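Alkyl hydroperoxide reductase/ Thiol specific antioxidant/ Mal allergen (Burkholderia ambifaria, PDB 5ENU) probably reduces hydrogen peroxide and alkyl hydroperoxides by thiol chemistry, as a peroxiredoxin of the thioredoxin-fold superfamily. Local coordinates at residues V17-A22 with L105-F109; Y42-K46 with G124-S128; L57-Y63 with L91-F95. The contacts are given in a common frame with arbitrary orientation. Residues are numbered along the deposited sequence.

Interaction 1: V17-A22 with L105-F109; sequences VPDFTA and LCALF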
loop_
_atom_site.group_PDB
_atom_site.type_symbol
_atom_site.label_atom_id
_atom_site.label_comp_id
_atom_site.label_asym_id
_atom_site.label_seq_id
_atom_site.Cartn_x
_atom_site.Cartn_y
_atom_site.Cartn_z
ATOM N N VAL A 17 5.058 13.220 -3.093
ATOM C CA VAL A 17 3.886 12.448 -3.533
ATOM C C VAL A 17 2.682 13.384 -3.621
ATOM O O VAL A 17 2.375 14.083 -2.645
ATOM C CB VAL A 17 3.612 11.295 -2.564
ATOM C CG1 VAL A 17 2.349 10.534 -2.979
ATOM C CG2 VAL A 17 4.820 10.356 -2.515
ATOM N N PRO A 18 1.963 13.421 -4.746
ATOM C CA PRO A 18 0.744 14.237 -4.815
ATOM C C PRO A 18 -0.271 13.843 -3.743
ATOM O O PRO A 18 -0.434 12.663 -3.421
ATOM C CB PRO A 18 0.215 13.928 -6.223
ATOM C CG PRO A 18 1.479 13.589 -7.028
ATOM C CD PRO A 18 2.262 12.766 -6.035
ATOM N N ASP A 19 -0.937 14.844 -3.152
ATOM C CA ASP A 19 -1.915 14.575 -2.095
ATOM C C ASP A 19 -3.126 13.845 -2.677
ATOM O O ASP A 19 -3.570 14.139 -3.791
ATOM C CB ASP A 19 -2.358 15.879 -1.397
ATOM C CG ASP A 19 -3.300 15.634 -0.180
ATOM O OD1 ASP A 19 -3.026 14.784 0.709
ATOM O OD2 ASP A 19 -4.352 16.304 -0.104
ATOM N N PHE A 20 -3.647 12.878 -1.914
ATOM C CA PHE A 20 -4.772 12.035 -2.289
ATOM C C PHE A 20 -5.648 11.809 -1.064
ATOM O O PHE A 20 -5.186 11.924 0.073
ATOM C CB PHE A 20 -4.310 10.693 -2.887
ATOM C CG PHE A 20 -3.474 9.835 -1.953
ATOM C CD1 PHE A 20 -4.073 9.056 -0.966
ATOM C CD2 PHE A 20 -2.085 9.772 -2.099
ATOM C CE1 PHE A 20 -3.313 8.246 -0.125
ATOM C CE2 PHE A 20 -1.310 8.963 -1.265
ATOM C CZ PHE A 20 -1.929 8.202 -0.269
ATOM N N THR A 21 -6.909 11.440 -1.316
ATOM C CA THR A 21 -7.844 11.010 -0.282
ATOM C C THR A 21 -8.611 9.815 -0.818
ATOM O O THR A 21 -8.963 9.787 -1.996
ATOM C CB THR A 21 -8.822 12.134 0.073
ATOM O OG1 THR A 21 -8.081 13.314 0.409
ATOM C CG2 THR A 21 -9.653 11.758 1.256
ATOM N N ALA A 22 -8.862 8.818 0.024
ATOM C CA ALA A 22 -9.499 7.604 -0.469
ATOM C C ALA A 22 -10.300 6.955 0.650
ATOM O O ALA A 22 -9.985 7.129 1.838
ATOM C CB ALA A 22 -8.464 6.606 -1.007
ATOM N N LEU A 105 -5.555 5.562 -6.709
ATOM C CA LEU A 105 -4.205 5.374 -6.181
ATOM C C LEU A 105 -3.388 4.435 -7.059
ATOM O O LEU A 105 -2.182 4.626 -7.219
ATOM C CB LEU A 105 -4.238 4.851 -4.747
ATOM C CG LEU A 105 -4.429 5.855 -3.607
ATOM C CD1 LEU A 105 -5.811 6.507 -3.662
ATOM C CD2 LEU A 105 -4.199 5.161 -2.270
ATOM N N CYS A 106 -4.027 3.406 -7.631
ATOM C CA CYS A 106 -3.277 2.496 -8.500
ATOM C C CYS A 106 -2.722 3.232 -9.706
ATOM O O CYS A 106 -1.600 2.952 -10.161
ATOM C CB CYS A 106 -4.164 1.340 -8.951
ATOM S SG CYS A 106 -4.567 0.109 -7.705
ATOM N N ALA A 107 -3.490 4.199 -10.218
ATOM C CA ALA A 107 -3.030 5.020 -11.328
ATOM C C ALA A 107 -1.905 5.946 -10.880
ATOM O O ALA A 107 -0.881 6.071 -11.562
ATOM C CB ALA A 107 -4.203 5.826 -11.869
ATOM N N LEU A 108 -2.078 6.600 -9.725
ATOM C CA LEU A 108 -1.078 7.535 -9.218
ATOM C C LEU A 108 0.265 6.845 -8.980
ATOM O O LEU A 108 1.325 7.397 -9.305
ATOM C CB LEU A 108 -1.594 8.188 -7.937
ATOM C CG LEU A 108 -0.633 9.127 -7.196
ATOM C CD1 LEU A 108 -0.168 10.244 -8.115
ATOM C CD2 LEU A 108 -1.318 9.660 -5.933
ATOM N N PHE A 109 0.246 5.640 -8.416
ATOM C CA PHE A 109 1.458 4.885 -8.107
ATOM C C PHE A 109 1.896 3.975 -9.240
ATOM O O PHE A 109 2.949 3.339 -9.135
ATOM C CB PHE A 109 1.300 4.133 -6.785
ATOM C CG PHE A 109 1.381 5.042 -5.590
ATOM C CD1 PHE A 109 0.275 5.794 -5.186
ATOM C CD2 PHE A 109 2.579 5.170 -4.885
ATOM C CE1 PHE A 109 0.372 6.664 -4.096
ATOM C CE2 PHE A 109 2.683 6.037 -3.796
ATOM C CZ PHE A 109 1.578 6.790 -3.398
#
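This is buried apolar packing between the loop and short strand of 17-22 and helix 104-109, on the face of the central sheet that carries Phe43 and Leu41. Phe20 is at the centre, its broad ring packing against Leu105 and Leu108, which are three residues apart and so on one side of the helix. Leu105 CD2 lies 4.3 Å from the centroid of the Phe20 ring over its face, a CH-pi contact, and Leu108 CD2 approaches Phe20 CD2 at 3.9 Å. Phe109, a turn on from Leu105, brings CE1 to 4.0 Å from Phe20 CE2, while its CZ meets Val17 CG1 at 3.8 Å. Two smaller residues flank Phe20: Pro18 CG touches Leu108 CD1 (3.9 Å), and Ala22 CB touches Leu105 CD1 (3.8 Å). Strand-like alternation turns Thr21 away, where OG1 bonds Ser30 OG. No hydrogen bond joins the segments. An N-terminal hairpin, here 21-22 with 29-30, packed beside the core in this way fits the peroxiredoxin elaboration of the thioredoxin fold.

Interaction 2: Y42-K46 with G124-S128; sequences YFYPK and GIERS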
loop_
_atom_site.group_PDB
_atom_site.type_symbol
_atom_site.label_atom_id
_atom_site.label_comp_id
_atom_site.label_asym_id
_atom_site.label_seq_id
_atom_site.Cartn_x
_atom_site.Cartn_y
_atom_site.Cartn_z
ATOM N N TYR A 42 1.377 -0.113 0.976
ATOM C CA TYR A 42 1.648 -1.367 0.279
ATOM C C TYR A 42 0.435 -1.771 -0.551
ATOM O O TYR A 42 -0.682 -1.857 -0.020
ATOM C CB TYR A 42 2.151 -2.497 1.204
ATOM C CG TYR A 42 1.133 -3.321 1.979
ATOM C CD1 TYR A 42 0.723 -2.957 3.269
ATOM C CD2 TYR A 42 0.632 -4.511 1.444
ATOM C CE1 TYR A 42 -0.184 -3.730 3.986
ATOM C CE2 TYR A 42 -0.275 -5.300 2.164
ATOM C CZ TYR A 42 -0.695 -4.884 3.423
ATOM O OH TYR A 42 -1.582 -5.641 4.170
ATOM N N PHE A 43 0.663 -1.993 -1.848
ATOM C CA PHE A 43 -0.379 -2.430 -2.773
ATOM C C PHE A 43 -0.304 -3.939 -2.923
ATOM O O PHE A 43 0.796 -4.497 -3.109
ATOM C CB PHE A 43 -0.174 -1.799 -4.156
ATOM C CG PHE A 43 -0.454 -0.317 -4.206
ATOM C CD1 PHE A 43 0.451 0.594 -3.701
ATOM C CD2 PHE A 43 -1.638 0.157 -4.777
ATOM C CE1 PHE A 43 0.188 1.955 -3.758
ATOM C CE2 PHE A 43 -1.918 1.529 -4.840
ATOM C CZ PHE A 43 -0.995 2.425 -4.317
ATOM N N TYR A 44 -1.457 -4.596 -2.797
ATOM C CA TYR A 44 -1.517 -6.046 -2.915
ATOM C C TYR A 44 -2.654 -6.424 -3.855
ATOM O O TYR A 44 -3.670 -5.725 -3.912
ATOM C CB TYR A 44 -1.690 -6.723 -1.538
ATOM C CG TYR A 44 -2.959 -6.332 -0.794
ATOM C CD1 TYR A 44 -3.021 -5.160 -0.025
ATOM C CD2 TYR A 44 -4.097 -7.143 -0.858
ATOM C CE1 TYR A 44 -4.187 -4.818 0.663
ATOM C CE2 TYR A 44 -5.258 -6.807 -0.162
ATOM C CZ TYR A 44 -5.299 -5.649 0.590
ATOM O OH TYR A 44 -6.448 -5.301 1.267
ATOM N N PRO A 45 -2.498 -7.496 -4.643
ATOM C CA PRO A 45 -3.498 -7.767 -5.699
ATOM C C PRO A 45 -4.930 -7.976 -5.211
ATOM O O PRO A 45 -5.854 -7.415 -5.820
ATOM C CB PRO A 45 -2.943 -9.010 -6.411
ATOM C CG PRO A 45 -1.491 -9.049 -6.113
ATOM C CD PRO A 45 -1.254 -8.268 -4.830
ATOM N N LYS A 46 -5.167 -8.762 -4.153
ATOM C CA LYS A 46 -6.550 -9.169 -3.882
ATOM C C LYS A 46 -6.736 -9.672 -2.456
ATOM O O LYS A 46 -5.999 -10.560 -2.006
ATOM C CB LYS A 46 -6.992 -10.291 -4.839
ATOM N N GLY A 124 -4.743 -6.250 -13.675
ATOM C CA GLY A 124 -4.257 -6.601 -12.356
ATOM C C GLY A 124 -3.420 -5.511 -11.693
ATOM O O GLY A 124 -3.083 -4.490 -12.300
ATOM N N ILE A 125 -3.132 -5.731 -10.409
ATOM C CA ILE A 125 -2.195 -4.932 -9.611
ATOM C C ILE A 125 -0.894 -5.715 -9.521
ATOM O O ILE A 125 -0.907 -6.911 -9.202
ATOM C CB ILE A 125 -2.739 -4.714 -8.180
ATOM C CG1 ILE A 125 -3.848 -3.669 -8.142
ATOM C CG2 ILE A 125 -1.596 -4.351 -7.177
ATOM C CD1 ILE A 125 -4.365 -3.429 -6.742
ATOM N N GLU A 126 0.225 -5.041 -9.760
ATOM C CA GLU A 126 1.546 -5.578 -9.477
ATOM C C GLU A 126 1.863 -5.304 -8.007
ATOM O O GLU A 126 1.882 -4.144 -7.590
ATOM C CB GLU A 126 2.535 -4.830 -10.377
ATOM C CG GLU A 126 3.961 -5.288 -10.247
ATOM C CD GLU A 126 4.856 -4.756 -11.351
ATOM O OE1 GLU A 126 5.031 -3.526 -11.457
ATOM O OE2 GLU A 126 5.371 -5.582 -12.128
ATOM N N ARG A 127 2.072 -6.362 -7.210
ATOM C CA ARG A 127 2.389 -6.195 -5.788
ATOM C C ARG A 127 3.593 -5.270 -5.622
ATOM O O ARG A 127 4.680 -5.564 -6.121
ATOM C CB ARG A 127 2.703 -7.554 -5.142
ATOM C CG ARG A 127 2.770 -7.506 -3.612
ATOM C CD ARG A 127 3.224 -8.848 -3.003
ATOM N NE ARG A 127 2.439 -9.975 -3.493
ATOM C CZ ARG A 127 1.222 -10.294 -3.046
ATOM N NH1 ARG A 127 0.557 -11.300 -3.598
ATOM N NH2 ARG A 127 0.656 -9.612 -2.045
ATOM N N SER A 128 3.389 -4.148 -4.931
ATOM C CA SER A 128 4.376 -3.077 -4.873
ATOM C C SER A 128 4.202 -2.342 -3.554
ATOM O O SER A 128 3.081 -2.226 -3.041
ATOM C CB SER A 128 4.189 -2.064 -6.016
ATOM O OG SER A 128 4.192 -2.702 -7.275
#
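Strand 38-43 ends against strand 120-132 in one antiparallel hydrogen-bonded pair: Phe43 N gives to Ser128 O (2.7 Å) and Ser128 N to Phe43 O (3.2 Å). Beyond it Pro45, lacking an amide hydrogen, cannot continue the pattern, and side chains take over. Phe43, with chi1 m, leads its ring away towards Leu105 and Cys106 of helix 104-109, leaving CB 4.2 Å from Ile125 CG2. The extended mt rotamer of Ile125 carries CD1 to 3.7 Å from Tyr44 O. Tyr44 takes chi1 p, which turns its ring from 124-128, and its OH bonds Asp47. Arg127 is extended through chi1 and chi2 (both t), then bends at chi3 (m), so that the guanidinium lies with one face over Pro45 CD, 3.6 Å from NH2; that NH2 also forms a salt bridge with Glu55. Ser128, small enough for this buried place, turns OG back at chi1 m to bond Glu126 O (2.7 Å). Pro45, with Thr49 and Cys52, fits the peroxiredoxin PxxxTxxC motif, and Cys52 touches Pro45 and Arg127. The contact thus sets a positive charge beside the probable peroxidatic cysteine, consistent with stabilising its thiolate as in relatives.

Interaction 3: L57-Y63 with L91-F95; sequences LQFRELY and LELPF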
loop_
_atom_site.group_PDB
_atom_site.type_symbol
_atom_site.label_atom_id
_atom_site.label_comp_id
_atom_site.label_asym_id
_atom_site.label_seq_id
_atom_site.Cartn_x
_atom_site.Cartn_y
_atom_site.Cartn_z
ATOM N N LEU A 57 -0.412 -10.523 7.264
ATOM C CA LEU A 57 -0.042 -11.106 8.556
ATOM C C LEU A 57 1.382 -10.753 8.952
ATOM O O LEU A 57 1.662 -10.565 10.144
ATOM C CB LEU A 57 -0.223 -12.626 8.515
ATOM C CG LEU A 57 -1.695 -13.074 8.529
ATOM C CD1 LEU A 57 -1.766 -14.575 8.365
ATOM C CD2 LEU A 57 -2.402 -12.652 9.797
ATOM N N GLN A 58 2.293 -10.631 7.974
ATOM C CA GLN A 58 3.673 -10.306 8.316
ATOM C C GLN A 58 3.816 -8.835 8.693
ATOM O O GLN A 58 4.550 -8.502 9.636
ATOM C CB GLN A 58 4.622 -10.760 7.191
ATOM C CG GLN A 58 4.744 -12.302 7.188
ATOM C CD GLN A 58 5.661 -12.866 6.120
ATOM O OE1 GLN A 58 5.849 -12.274 5.072
ATOM N NE2 GLN A 58 6.202 -14.049 6.375
ATOM N N PHE A 59 3.077 -7.944 8.017
ATOM C CA PHE A 59 3.042 -6.559 8.479
ATOM C C PHE A 59 2.422 -6.468 9.868
ATOM O O PHE A 59 2.896 -5.694 10.712
ATOM C CB PHE A 59 2.285 -5.652 7.499
ATOM C CG PHE A 59 3.123 -5.130 6.352
ATOM C CD1 PHE A 59 4.174 -4.264 6.587
ATOM C CD2 PHE A 59 2.830 -5.483 5.032
ATOM C CE1 PHE A 59 4.938 -3.772 5.541
ATOM C CE2 PHE A 59 3.580 -4.974 3.966
ATOM C CZ PHE A 59 4.642 -4.122 4.234
ATOM N N ARG A 60 1.380 -7.274 10.138
ATOM C CA ARG A 60 0.775 -7.300 11.472
ATOM C C ARG A 60 1.789 -7.711 12.533
ATOM O O ARG A 60 1.876 -7.091 13.603
ATOM C CB ARG A 60 -0.414 -8.263 11.492
ATOM C CG ARG A 60 -0.922 -8.576 12.877
ATOM C CD ARG A 60 -2.118 -9.468 12.752
ATOM N NE ARG A 60 -2.721 -9.761 14.048
ATOM C CZ ARG A 60 -2.426 -10.835 14.767
ATOM N NH1 ARG A 60 -3.023 -11.053 15.941
ATOM N NH2 ARG A 60 -1.535 -11.700 14.297
ATOM N N GLU A 61 2.553 -8.775 12.260
ATOM C CA GLU A 61 3.476 -9.305 13.256
ATOM C C GLU A 61 4.529 -8.279 13.647
ATOM O O GLU A 61 4.922 -8.190 14.817
ATOM C CB GLU A 61 4.141 -10.560 12.700
ATOM C CG GLU A 61 5.161 -11.174 13.623
ATOM C CD GLU A 61 5.862 -12.357 12.980
ATOM O OE1 GLU A 61 6.160 -13.330 13.699
ATOM O OE2 GLU A 61 6.105 -12.316 11.750
ATOM N N LEU A 62 5.002 -7.494 12.684
ATOM C CA LEU A 62 6.031 -6.499 12.945
ATOM C C LEU A 62 5.479 -5.102 13.181
ATOM O O LEU A 62 6.267 -4.171 13.398
ATOM C CB LEU A 62 7.070 -6.495 11.818
ATOM C CG LEU A 62 7.971 -7.736 11.800
ATOM C CD1 LEU A 62 8.897 -7.746 10.602
ATOM C CD2 LEU A 62 8.769 -7.805 13.088
ATOM N N TYR A 63 4.157 -4.942 13.197
ATOM C CA TYR A 63 3.539 -3.626 13.372
ATOM C C TYR A 63 4.093 -2.824 14.547
ATOM O O TYR A 63 4.365 -1.625 14.371
ATOM C CB TYR A 63 2.013 -3.776 13.434
ATOM C CG TYR A 63 1.285 -2.456 13.396
ATOM C CD1 TYR A 63 1.291 -1.688 12.235
ATOM C CD2 TYR A 63 0.591 -1.982 14.501
ATOM C CE1 TYR A 63 0.629 -0.490 12.163
ATOM C CE2 TYR A 63 -0.100 -0.756 14.438
ATOM C CZ TYR A 63 -0.064 -0.022 13.259
ATOM O OH TYR A 63 -0.722 1.196 13.150
ATOM N N LEU A 91 -7.886 -11.385 9.636
ATOM C CA LEU A 91 -6.466 -11.361 9.946
ATOM C C LEU A 91 -6.146 -10.547 11.193
ATOM O O LEU A 91 -4.977 -10.495 11.602
ATOM C CB LEU A 91 -5.682 -10.805 8.749
ATOM C CG LEU A 91 -5.398 -11.721 7.549
ATOM C CD1 LEU A 91 -6.665 -12.255 6.882
ATOM C CD2 LEU A 91 -4.537 -10.970 6.544
ATOM N N GLU A 92 -7.143 -9.894 11.786
ATOM C CA GLU A 92 -6.932 -9.037 12.951
ATOM C C GLU A 92 -5.850 -7.992 12.681
ATOM O O GLU A 92 -4.943 -7.770 13.481
ATOM C CB GLU A 92 -6.642 -9.857 14.209
ATOM C CG GLU A 92 -7.704 -10.908 14.470
ATOM C CD GLU A 92 -7.527 -11.616 15.797
ATOM O OE1 GLU A 92 -6.524 -11.345 16.495
ATOM O OE2 GLU A 92 -8.400 -12.444 16.138
ATOM N N LEU A 93 -5.955 -7.343 11.531
ATOM C CA LEU A 93 -4.936 -6.364 11.143
ATOM C C LEU A 93 -5.071 -5.112 12.002
ATOM O O LEU A 93 -6.194 -4.618 12.190
ATOM C CB LEU A 93 -5.066 -5.979 9.661
ATOM C CG LEU A 93 -4.914 -7.128 8.652
ATOM C CD1 LEU A 93 -5.079 -6.595 7.224
ATOM C CD2 LEU A 93 -3.564 -7.828 8.823
ATOM N N PRO A 94 -3.969 -4.574 12.526
ATOM C CA PRO A 94 -4.021 -3.375 13.374
ATOM C C PRO A 94 -3.869 -2.067 12.609
ATOM O O PRO A 94 -3.629 -1.031 13.234
ATOM C CB PRO A 94 -2.808 -3.581 14.294
ATOM C CG PRO A 94 -1.823 -4.259 13.412
ATOM C CD PRO A 94 -2.640 -5.201 12.556
ATOM N N PHE A 95 -4.011 -2.095 11.293
ATOM C CA PHE A 95 -3.763 -0.947 10.444
ATOM C C PHE A 95 -4.855 -0.907 9.389
ATOM O O PHE A 95 -5.563 -1.902 9.182
ATOM C CB PHE A 95 -2.357 -1.017 9.816
ATOM C CG PHE A 95 -2.082 -2.290 9.058
ATOM C CD1 PHE A 95 -2.578 -2.474 7.767
ATOM C CD2 PHE A 95 -1.298 -3.298 9.628
ATOM C CE1 PHE A 95 -2.315 -3.650 7.062
ATOM C CE2 PHE A 95 -1.034 -4.469 8.916
ATOM C CZ PHE A 95 -1.543 -4.639 7.644
HETATM O O HOH W 1 -5.202 -9.358 17.348
HETATM O O HOH W 2 -3.424 1.930 12.570
#
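Phe95 forms the apolar centre of this contact, where the loop leaving helix 81-91 crosses helix 50-68 on its way to strand 97-99, within the thioredoxin fold. With chi1 near +55°, its ring turns towards the helix, and Phe95 CE2 lies 3.8 Å from Phe59 CB; Phe59's own ring leads away to stack on Tyr42. One turn on from Phe59, Tyr63 brings CE1 to 3.8 Å from Phe95 CB, the two rings meeting obliquely with centroids 6.0 Å apart. Pro94 suits the flank: its rigid, puckered ring sets CG over one face of the Tyr63 ring, 3.9 Å from the centroid, in a CH-pi contact. Nearly one turn before Arg60, towards the start of the helix, Leu57 CD2 reaches Leu91 CG at 3.9 Å, and Leu93 CD2 comes to 4.2 Å from Arg60 CB.

The loop can turn here because helix 81-91 ends in a Schellman motif, with Glu92 at the C-prime position; its positive phi (54°) reverses the chain, and Leu93 N bonds Lys88 O. Towards solvent, Arg60 is the apt residue, since its long aliphatic part packs CG against Pro94 CD (3.8 Å) before the charge emerges. Arg60 NE makes a weak hydrogen bond to Glu92 O (3.0 Å), and Arg60 NH1 forms a salt bridge with Glu92 OE1 at 3.6 Å, also joined through a water. At the other edge, Tyr63 OH bonds Glu72, and a second water donates both to Tyr63 OH (2.9 Å) and to Pro94 O (3.0 Å).

The three contacts are layers across one thioredoxin-type sheet, and strand 38-43 joins them through alternating side chains. On one face Phe43 of interaction 2 meets interaction 1: its CZ lies 3.7 Å from Phe109 CD1, while Cys106 SG lies 3.7 Å from Ile125 CD1. On the other face Tyr42 carries the packing into interaction 3, with Tyr42 CG 3.6 Å from Phe59 CE2 and Tyr42 OH 3.6 Å from Phe95 CE1. Interactions 1 and 3 do not touch; their centres are about 23 Å apart, on opposite sides of the chain's centre. Interaction 2, about 14 Å and 17 Å from them between centres, borders the probable active site around Cys52.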